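Local coordinates for antibiotic biosynthesis monooxygenase family protein (Shewanella oneidensis, PDB 2BBE) that is of unknown function but belongs to the antibiotic biosynthesis monooxygenase family and may act as a monooxygenase, at residues Gln84-Phe87 against His88-Pro92; Ser36-Pro39 against Asp40-Glu44. All coordinates share one frame; numbering follows the deposited sequence.

Contact 1. Residues Gln84-Phe87 against His88-Pro92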
ATOM      1  N   GLN A  84      16.891 -15.288 -10.831  1.00 16.19           N
ATOM      2  CA  GLN A  84      18.212 -15.526 -11.376  0.50 15.68           C
ATOM      3  C   GLN A  84      18.150 -15.831 -12.888  1.00 15.97           C
ATOM      4  O   GLN A  84      19.017 -15.384 -13.658  1.00 15.50           O
ATOM      5  CB  GLN A  84      18.949 -16.625 -10.588  0.50 16.38           C
ATOM      6  CG  GLN A  84      19.066 -16.369  -9.057  0.50 15.29           C
ATOM      7  CD  GLN A  84      20.303 -15.561  -8.633  0.50 15.84           C
ATOM      8  OE1 GLN A  84      21.001 -15.941  -7.693  0.50 16.26           O
ATOM      9  NE2 GLN A  84      20.568 -14.449  -9.312  0.50 15.60           N
ATOM     10  N   HIS A  85      17.129 -16.573 -13.317  1.00 14.56           N
ATOM     11  CA  HIS A  85      16.934 -16.837 -14.737  1.00 13.85           C
ATOM     12  C   HIS A  85      16.699 -15.525 -15.505  1.00 13.50           C
ATOM     13  O   HIS A  85      17.268 -15.305 -16.584  1.00 12.39           O
ATOM     14  CB  HIS A  85      15.741 -17.769 -14.954  1.00 13.32           C
ATOM     15  CG  HIS A  85      15.438 -18.007 -16.397  1.00 14.71           C
ATOM     16  ND1 HIS A  85      16.184 -18.868 -17.176  1.00 14.62           N
ATOM     17  CD2 HIS A  85      14.497 -17.479 -17.214  1.00 16.02           C
ATOM     18  CE1 HIS A  85      15.705 -18.872 -18.406  1.00 17.33           C
ATOM     19  NE2 HIS A  85      14.683 -18.037 -18.458  1.00 14.29           N
ATOM     20  N   TYR A  86      15.844 -14.665 -14.967  1.00 13.77           N
ATOM     21  CA  TYR A  86      15.653 -13.347 -15.564  1.00 14.84           C
ATOM     22  C   TYR A  86      16.998 -12.591 -15.715  1.00 16.13           C
ATOM     23  O   TYR A  86      17.343 -12.168 -16.822  1.00 14.84           O
ATOM     24  CB  TYR A  86      14.604 -12.491 -14.813  1.00 14.96           C
ATOM     25  CG  TYR A  86      14.657 -11.056 -15.295  1.00 14.56           C
ATOM     26  CD1 TYR A  86      14.107 -10.699 -16.547  1.00 14.99           C
ATOM     27  CD2 TYR A  86      15.327 -10.079 -14.555  1.00 15.67           C
ATOM     28  CE1 TYR A  86      14.219  -9.393 -17.033  1.00 16.06           C
ATOM     29  CE2 TYR A  86      15.432  -8.756 -15.020  1.00 15.54           C
ATOM     30  CZ  TYR A  86      14.875  -8.424 -16.261  1.00 15.38           C
ATOM     31  OH  TYR A  86      14.981  -7.124 -16.738  1.00 14.99           O
ATOM     32  N   PHE A  87      17.756 -12.427 -14.626  1.00 17.66           N
ATOM     33  CA  PHE A  87      19.059 -11.694 -14.672  0.50 19.23           C
ATOM     34  C   PHE A  87      20.020 -12.308 -15.658  1.00 19.80           C
ATOM     35  O   PHE A  87      20.574 -11.611 -16.506  1.00 21.43           O
ATOM     36  CB  PHE A  87      19.747 -11.587 -13.279  0.50 19.38           C
ATOM     37  CG  PHE A  87      21.295 -11.491 -13.329  0.50 19.94           C
ATOM     38  CD1 PHE A  87      21.949 -10.623 -14.211  0.50 20.12           C
ATOM     39  CD2 PHE A  87      22.081 -12.245 -12.454  0.50 20.40           C
ATOM     40  CE1 PHE A  87      23.348 -10.543 -14.249  0.50 19.38           C
ATOM     41  CE2 PHE A  87      23.477 -12.161 -12.475  0.50 19.64           C
ATOM     42  CZ  PHE A  87      24.110 -11.306 -13.376  0.50 20.32           C
ATOM     43  N   HIS A  88      20.227 -13.624 -15.549  1.00 19.83           N
ATOM     44  CA  HIS A  88      21.238 -14.359 -16.343  1.00 20.40           C
ATOM     45  C   HIS A  88      20.902 -14.618 -17.790  1.00 19.34           C
ATOM     46  O   HIS A  88      21.790 -14.587 -18.638  1.00 18.11           O
ATOM     47  CB  HIS A  88      21.459 -15.754 -15.768  1.00 21.84           C
ATOM     48  CG  HIS A  88      22.308 -15.781 -14.552  1.00 26.14           C
ATOM     49  ND1 HIS A  88      22.965 -16.923 -14.137  1.00 31.03           N
ATOM     50  CD2 HIS A  88      22.609 -14.817 -13.652  1.00 30.44           C
ATOM     51  CE1 HIS A  88      23.653 -16.650 -13.042  1.00 32.89           C
ATOM     52  NE2 HIS A  88      23.448 -15.381 -12.724  1.00 33.46           N
ATOM     53  N   GLN A  89      19.636 -14.949 -18.057  1.00 17.59           N
ATOM     54  CA  GLN A  89      19.246 -15.441 -19.367  1.00 17.88           C
ATOM     55  C   GLN A  89      18.375 -14.467 -20.162  1.00 17.78           C
ATOM     56  O   GLN A  89      18.525 -14.359 -21.380  1.00 16.73           O
ATOM     57  CB  GLN A  89      18.551 -16.799 -19.261  1.00 18.30           C
ATOM     58  CG  GLN A  89      19.398 -17.875 -18.554  1.00 19.64           C
ATOM     59  CD  GLN A  89      20.687 -18.157 -19.297  1.00 19.89           C
ATOM     60  OE1 GLN A  89      20.702 -18.161 -20.528  1.00 21.19           O
ATOM     61  NE2 GLN A  89      21.779 -18.410 -18.554  1.00 22.91           N
ATOM     62  N   VAL A  90      17.472 -13.773 -19.475  1.00 16.78           N
ATOM     63  CA  VAL A  90      16.489 -12.955 -20.178  1.00 17.80           C
ATOM     64  C   VAL A  90      17.029 -11.550 -20.418  1.00 17.97           C
ATOM     65  O   VAL A  90      17.037 -11.043 -21.537  1.00 17.19           O
ATOM     66  CB  VAL A  90      15.129 -12.907 -19.419  1.00 17.92           C
ATOM     67  CG1 VAL A  90      14.125 -12.033 -20.181  1.00 19.19           C
ATOM     68  CG2 VAL A  90      14.575 -14.322 -19.233  1.00 17.91           C
ATOM     69  N   MET A  91      17.490 -10.932 -19.348  1.00 18.77           N
ATOM     70  CA  MET A  91      17.995  -9.563 -19.386  1.00 20.37           C
ATOM     71  C   MET A  91      19.029  -9.267 -20.493  1.00 20.57           C
ATOM     72  O   MET A  91      18.878  -8.260 -21.183  1.00 21.67           O
ATOM     73  CB  MET A  91      18.533  -9.167 -18.004  1.00 20.11           C
ATOM     74  CG  MET A  91      18.281  -7.738 -17.607  1.00 22.52           C
ATOM     75  SD  MET A  91      18.991  -7.412 -15.990  1.00 19.88           S
ATOM     76  CE  MET A  91      20.750  -7.443 -16.342  1.00 24.39           C
ATOM     77  N   PRO A  92      20.053 -10.137 -20.701  1.00 20.89           N
ATOM     78  CA  PRO A  92      21.029  -9.821 -21.740  1.00 20.78           C
ATOM     79  C   PRO A  92      20.446  -9.717 -23.146  1.00 20.86           C
ATOM     80  O   PRO A  92      21.040  -9.045 -23.998  1.00 21.76           O
ATOM     81  CB  PRO A  92      22.004 -11.012 -21.696  1.00 21.59           C
ATOM     82  CG  PRO A  92      21.771 -11.656 -20.397  1.00 20.71           C
ATOM     83  CD  PRO A  92      20.372 -11.417 -20.036  1.00 20.64           C
TER
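Met91 crosses the Tyr86 ring at a slant within helix 81-94, five residues on. Its CB sits above one ring face, offset toward the rim. Met91 CG is 3.5 Å from Tyr86 OH. Met91 SD approaches obliquely, 4.8 Å from the centroid of the Tyr86 ring, as a Met-aromatic contact. The bend at the last torsion (chi3 71°) turns CE toward the Phe87 side; Phe87 is modelled in two conformers, so any contact with its ring is doubtful. Val90 meets Tyr86 obliquely, with Val90 CB 3.8 Å from Tyr86 CD1. On the outer side, Gln89 CB makes a CH-pi contact over the face of the His85 ring. Val90 CG2 reaches the same imidazole at 3.7 Å from His85 CD2.

The backbone pairing changes here. His88 N bonds to Gln84 O, but Met91 N reaches back five residues to Tyr86 O at 2.8 Å, with an N-H...O angle of 173°. His85 O takes both Gln89 N and Val90 N. This is a wider pi-type turn, and the helix kinks at Pro92. Tyr86 also packs on Leu30 and Leu34 and meets Phe20 edge-to-face. The chemistry is thus mainly apolar and aromatic on the inward side. The carbonyls of Gln84, His85 and Tyr86 keep backbone donors, while Phe87 O faces Pro92, which has no N-H to offer.

Contact 2. Residues Ser36-Pro39 against Asp40-Glu44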
ATOM      1  N   SER A  36       5.995 -11.681 -15.685  1.00 11.62           N
ATOM      2  CA  SER A  36       5.936 -13.122 -15.399  1.00 12.36           C
ATOM      3  C   SER A  36       6.470 -13.447 -13.984  1.00 12.00           C
ATOM      4  O   SER A  36       6.134 -14.501 -13.410  1.00 12.13           O
ATOM      5  CB  SER A  36       6.712 -13.933 -16.460  1.00 12.65           C
ATOM      6  OG  SER A  36       8.108 -13.789 -16.214  1.00 14.58           O
ATOM      7  N   LEU A  37       7.278 -12.546 -13.426  1.00 11.38           N
ATOM      8  CA  LEU A  37       7.869 -12.738 -12.094  1.00 11.87           C
ATOM      9  C   LEU A  37       6.906 -12.405 -10.959  1.00 11.40           C
ATOM     10  O   LEU A  37       7.145 -12.779  -9.806  1.00 11.75           O
ATOM     11  CB  LEU A  37       9.133 -11.860 -11.909  1.00 11.27           C
ATOM     12  CG  LEU A  37      10.227 -11.985 -12.970  1.00 13.43           C
ATOM     13  CD1 LEU A  37      11.334 -10.963 -12.727  1.00 11.16           C
ATOM     14  CD2 LEU A  37      10.774 -13.420 -13.032  1.00 14.04           C
ATOM     15  N   ILE A  38       5.833 -11.687 -11.274  1.00 11.76           N
ATOM     16  CA  ILE A  38       4.992 -11.099 -10.224  1.00 11.77           C
ATOM     17  C   ILE A  38       4.192 -12.119  -9.372  1.00 12.13           C
ATOM     18  O   ILE A  38       4.224 -12.036  -8.136  1.00 12.36           O
ATOM     19  CB  ILE A  38       4.080  -9.966 -10.796  1.00 12.38           C
ATOM     20  CG1 ILE A  38       4.966  -8.803 -11.260  1.00 12.28           C
ATOM     21  CG2 ILE A  38       3.048  -9.485  -9.731  1.00 10.97           C
ATOM     22  CD1 ILE A  38       4.195  -7.665 -11.927  1.00 11.96           C
ATOM     23  N   PRO A  39       3.453 -13.050 -10.013  1.00 12.30           N
ATOM     24  CA  PRO A  39       2.599 -13.943  -9.206  1.00 12.73           C
ATOM     25  C   PRO A  39       3.359 -14.708  -8.136  1.00 13.19           C
ATOM     26  O   PRO A  39       2.895 -14.749  -7.000  1.00 13.06           O
ATOM     27  CB  PRO A  39       1.987 -14.890 -10.246  1.00 12.98           C
ATOM     28  CG  PRO A  39       1.941 -14.046 -11.468  1.00 13.61           C
ATOM     29  CD  PRO A  39       3.270 -13.324 -11.449  1.00 12.17           C
ATOM     30  N   ASP A  40       4.532 -15.264  -8.455  1.00 13.47           N
ATOM     31  CA  ASP A  40       5.274 -15.995  -7.419  1.00 14.22           C
ATOM     32  C   ASP A  40       5.943 -15.093  -6.387  1.00 13.37           C
ATOM     33  O   ASP A  40       6.116 -15.489  -5.232  1.00 12.45           O
ATOM     34  CB  ASP A  40       6.298 -16.947  -8.022  1.00 15.62           C
ATOM     35  CG  ASP A  40       5.647 -18.185  -8.642  1.00 19.76           C
ATOM     36  OD1 ASP A  40       4.467 -18.512  -8.325  1.00 23.51           O
ATOM     37  OD2 ASP A  40       6.331 -18.822  -9.462  1.00 26.18           O
ATOM     38  N   THR A  41       6.343 -13.894  -6.802  1.00 12.49           N
ATOM     39  CA  THR A  41       6.972 -12.986  -5.865  1.00 11.47           C
ATOM     40  C   THR A  41       5.970 -12.487  -4.831  1.00 11.45           C
ATOM     41  O   THR A  41       6.292 -12.416  -3.646  1.00 10.86           O
ATOM     42  CB  THR A  41       7.656 -11.804  -6.566  1.00 11.81           C
ATOM     43  OG1 THR A  41       8.660 -12.305  -7.455  1.00 11.73           O
ATOM     44  CG2 THR A  41       8.300 -10.887  -5.529  1.00 11.26           C
ATOM     45  N   ARG A  42       4.759 -12.150  -5.276  1.00 10.94           N
ATOM     46  CA  ARG A  42       3.727 -11.668  -4.367  1.00 11.91           C
ATOM     47  C   ARG A  42       3.365 -12.746  -3.343  1.00 11.81           C
ATOM     48  O   ARG A  42       2.912 -12.425  -2.238  1.00 11.20           O
ATOM     49  CB  ARG A  42       2.489 -11.185  -5.139  1.00 11.33           C
ATOM     50  CG  ARG A  42       2.740  -9.881  -5.942  1.00 12.86           C
ATOM     51  CD  ARG A  42       1.488  -9.359  -6.675  1.00 13.35           C
ATOM     52  NE  ARG A  42       0.385  -9.092  -5.753  1.00 16.12           N
ATOM     53  CZ  ARG A  42      -0.755  -9.772  -5.690  1.00 17.13           C
ATOM     54  NH1 ARG A  42      -1.011 -10.777  -6.527  1.00 18.42           N
ATOM     55  NH2 ARG A  42      -1.648  -9.446  -4.767  1.00 18.41           N
ATOM     56  N   ARG A  43       3.587 -14.013  -3.712  1.00 11.02           N
ATOM     57  CA  ARG A  43       3.294 -15.155  -2.837  1.00 11.66           C
ATOM     58  C   ARG A  43       4.430 -15.487  -1.845  1.00 11.45           C
ATOM     59  O   ARG A  43       4.275 -16.391  -1.020  1.00 10.90           O
ATOM     60  CB  ARG A  43       2.932 -16.395  -3.675  1.00 10.96           C
ATOM     61  CG  ARG A  43       1.529 -16.332  -4.281  1.00 13.37           C
ATOM     62  CD  ARG A  43       1.365 -17.335  -5.456  1.00 13.77           C
ATOM     63  NE  ARG A  43      -0.018 -17.379  -5.948  1.00 16.01           N
ATOM     64  CZ  ARG A  43      -0.590 -16.461  -6.738  1.00 17.23           C
ATOM     65  NH1 ARG A  43       0.081 -15.366  -7.147  1.00 14.29           N
ATOM     66  NH2 ARG A  43      -1.859 -16.633  -7.114  1.00 18.07           N
ATOM     67  N   GLU A  44       5.554 -14.765  -1.933  1.00 10.71           N
ATOM     68  CA  GLU A  44       6.647 -14.866  -0.947  1.00 11.91           C
ATOM     69  C   GLU A  44       6.176 -14.317   0.411  1.00 10.89           C
ATOM     70  O   GLU A  44       5.598 -13.235   0.473  1.00 10.97           O
ATOM     71  CB  GLU A  44       7.872 -14.063  -1.421  1.00 11.05           C
ATOM     72  CG  GLU A  44       8.707 -14.705  -2.548  1.00 13.06           C
ATOM     73  CD  GLU A  44       9.745 -13.734  -3.133  1.00 15.37           C
ATOM     74  OE1 GLU A  44      10.149 -12.770  -2.430  1.00 17.53           O
ATOM     75  OE2 GLU A  44      10.138 -13.890  -4.310  1.00 16.94           O
TER
HETATM   76  O   HOH W   1       5.618 -15.729 -11.076  1.00 10.80           O
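This is a local contact within one helical turn, in the short helix 38-42 between helix 27-35 and strand 47-55. Backbone carbonyls of Leu37, Ile38 and Pro39 receive the groups that follow them.

Thr41 OG1 donates to Leu37 O at 2.8 Å, tilted 33° from the carbonyl plane. A threonine hydroxyl bonded to the carbonyl four residues back is a familiar feature of helices. The hydroxyl stands beside the backbone N of its own residue (chi1 -60°), which turns it back toward the preceding turn. Thr41 N adds a weak bond to the same oxygen, so Leu37 O is held by one residue twice. Arg42 N bonds to Ile38 O at 2.9 Å and is nearly straight, at 169°.

The Arg43 chain, extended from CG to NE, brings NH1 to Pro39 O at 2.9 Å. The oxygen lies at the guanidinium edge, near its plane, but the donor stands above the carbonyl plane. Arg43 N gives Pro39 O a second, weak bond. The other amino group, NH2, forms a salt bridge to the C-terminal carboxylate of Ala108 of the second subunit. Arg42 crosses Ile38 at a slant, with Arg42 CD 3.4 Å from Ile38 CG2. Arg42 NH1 bonds to Ala108 O of that same subunit, and Ile38 packs on Ala108 of the third. A water joins Ser36 O to Asp40 N.

Leu37 and Thr41 pack on Tyr50 of strand 47-55 and on Ile83 of helix 81-94. Ile38 packs on Tyr50 and Leu52 of that strand and on Phe64 of strand 61-68.

Contacts 1 and 2 are both local helical turns and both partly buried, with centres about 16 Å apart. They touch where Tyr86 CB packs on Leu37 CD1 at 4.2 Å. Contact 1 belongs to helix 81-94 and contact 2 to the short helix 38-42. Each turns apolar side chains inward, Tyr86 and Met91 in one, Leu37 and Ile38 in the other. Their outer sides differ. Residues 84-92 carry two histidines and two glutamines there, and no other subunit of the assembly touches them. Residues 36-44 place two arginines at a subunit interface. Aromatic and sulfur packing marks contact 1; hydrogen bonds from a hydroxyl and a guanidinium to backbone carbonyls mark contact 2.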